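Local structure of carbonic anhydrase (Porphyridium purpureum, 1DDZ) at residues Ala418-Ile423 and Leu430-Glu435. The protein probably catalyses the reversible hydration of carbon dioxide to hydrogencarbonate, as a zinc-dependent carbonic anhydrase of the beta class. Sequence-based numbering, arbitrary orientation.
Sequences AELSRI and LNRLIE
Arg432 reaches across to Glu419 and Ile423, and its side chain, read outward, is a worked example of an arginine that is greasy at its root and charged at its end. Arg432 CB lies 3.5 Å from CD1 of Ile423. With chi1 at -179°, anti to the backbone N, Arg432 CG is placed against the same methyl and also against Leu420 CD2, 3.8 Å away. Bends at chi2 and chi3 then carry the guanidinium across to the Glu419 carboxylate. There Arg432 NE, at 2.9 Å, and Arg432 NH2, at 3.0 Å, both donate to Glu419 OE1, a side-on grip on a single oxygen that lies in the guanidinium plane yet is met from above the carboxylate plane. This bridge is the central link of a four-residue salt-bridge network between helix 417-420, with the turn after it, and the long helix 426-447 of the second carbonic anhydrase unit: Arg422 NH1 meets the syn lone pair of Glu419 OE2, and Arg432 NH1 binds Glu435 OE1 at 3.0 Å. A leucine in place of Arg432 would probably leave Glu419 OE1 and Glu435 OE1 without their shared cation. Arg432 NH2 also donates to the carbonyl of Gln27, while Leu420 CD1 packs 4.3 Å from Leu433 CG.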
# COMPACT_ATOMS: atom_id res chain seq x y z
N ALA A 418 3.37 27.52 -13.51
CA ALA A 418 2.85 28.81 -13.92
C ALA A 418 2.90 29.75 -12.74
O ALA A 418 3.47 30.84 -12.83
CB ALA A 418 1.42 28.66 -14.43
N GLU A 419 2.35 29.30 -11.61
CA GLU A 419 2.34 30.07 -10.39
C GLU A 419 3.67 30.03 -9.67
O GLU A 419 4.16 31.07 -9.22
CB GLU A 419 1.26 29.58 -9.44
CG GLU A 419 1.39 30.13 -8.01
CD GLU A 419 1.33 31.66 -7.92
OE1 GLU A 419 1.89 32.24 -6.97
OE2 GLU A 419 0.70 32.31 -8.79
N LEU A 420 4.28 28.86 -9.57
CA LEU A 420 5.56 28.76 -8.87
C LEU A 420 6.70 29.59 -9.49
O LEU A 420 7.49 30.15 -8.76
CB LEU A 420 5.95 27.28 -8.67
CG LEU A 420 5.03 26.45 -7.75
CD1 LEU A 420 5.51 25.00 -7.73
CD2 LEU A 420 5.01 27.05 -6.34
N SER A 421 6.72 29.72 -10.81
CA SER A 421 7.73 30.50 -11.53
C SER A 421 7.80 31.96 -11.12
O SER A 421 8.85 32.58 -11.20
CB SER A 421 7.45 30.43 -13.03
OG SER A 421 7.60 29.09 -13.47
N ARG A 422 6.67 32.49 -10.71
CA ARG A 422 6.58 33.89 -10.28
C ARG A 422 7.37 34.13 -9.01
O ARG A 422 7.72 35.25 -8.71
CB ARG A 422 5.12 34.25 -10.03
CG ARG A 422 4.19 34.00 -11.21
CD ARG A 422 2.75 34.24 -10.80
NE ARG A 422 2.57 35.59 -10.29
CZ ARG A 422 1.63 35.98 -9.45
NH1 ARG A 422 0.72 35.13 -8.98
NH2 ARG A 422 1.59 37.26 -9.07
N ILE A 423 7.64 33.06 -8.26
CA ILE A 423 8.33 33.18 -6.99
C ILE A 423 9.71 32.60 -7.10
O ILE A 423 9.87 31.47 -7.50
CB ILE A 423 7.58 32.43 -5.89
CG1 ILE A 423 6.07 32.63 -6.07
CG2 ILE A 423 8.08 32.86 -4.50
CD1 ILE A 423 5.22 31.84 -5.14
N LEU A 430 8.66 27.66 -1.41
CA LEU A 430 8.34 26.43 -0.70
C LEU A 430 6.95 26.57 -0.09
O LEU A 430 6.12 25.68 -0.15
CB LEU A 430 9.30 26.21 0.46
CG LEU A 430 9.58 24.80 1.05
CD1 LEU A 430 9.88 24.90 2.53
CD2 LEU A 430 8.45 23.81 0.82
N ASN A 431 6.73 27.70 0.56
CA ASN A 431 5.46 27.98 1.19
C ASN A 431 4.30 28.00 0.23
O ASN A 431 3.18 27.72 0.63
CB ASN A 431 5.52 29.28 1.95
CG ASN A 431 6.30 29.15 3.23
OD1 ASN A 431 6.39 30.09 3.98
ND2 ASN A 431 6.82 27.97 3.50
N ARG A 432 4.54 28.35 -1.03
CA ARG A 432 3.46 28.37 -2.02
C ARG A 432 3.16 26.94 -2.43
O ARG A 432 1.99 26.55 -2.56
CB ARG A 432 3.83 29.20 -3.26
CG ARG A 432 2.73 29.25 -4.32
CD ARG A 432 1.45 29.89 -3.76
NE ARG A 432 1.17 31.16 -4.42
CZ ARG A 432 0.37 32.11 -3.94
NH1 ARG A 432 -0.24 31.97 -2.78
NH2 ARG A 432 0.12 33.17 -4.69
N LEU A 433 4.22 26.16 -2.63
CA LEU A 433 4.09 24.75 -3.00
C LEU A 433 3.28 24.02 -1.92
O LEU A 433 2.45 23.17 -2.21
CB LEU A 433 5.48 24.11 -3.08
CG LEU A 433 5.80 22.92 -4.01
CD1 LEU A 433 6.75 22.02 -3.27
CD2 LEU A 433 4.58 22.16 -4.46
N ILE A 434 3.55 24.37 -0.67
CA ILE A 434 2.88 23.80 0.49
C ILE A 434 1.39 24.11 0.43
O ILE A 434 0.55 23.28 0.76
CB ILE A 434 3.54 24.37 1.80
CG1 ILE A 434 4.91 23.74 2.01
CG2 ILE A 434 2.66 24.19 3.01
CD1 ILE A 434 5.56 24.23 3.26
N GLU A 435 1.06 25.31 -0.03
CA GLU A 435 -0.33 25.74 -0.13
C GLU A 435 -1.07 24.99 -1.23
O GLU A 435 -2.22 24.57 -1.06
CB GLU A 435 -0.39 27.25 -0.43
CG GLU A 435 0.06 28.12 0.72
CD GLU A 435 0.25 29.59 0.31
OE1 GLU A 435 0.57 29.85 -0.85
OE2 GLU A 435 0.07 30.48 1.17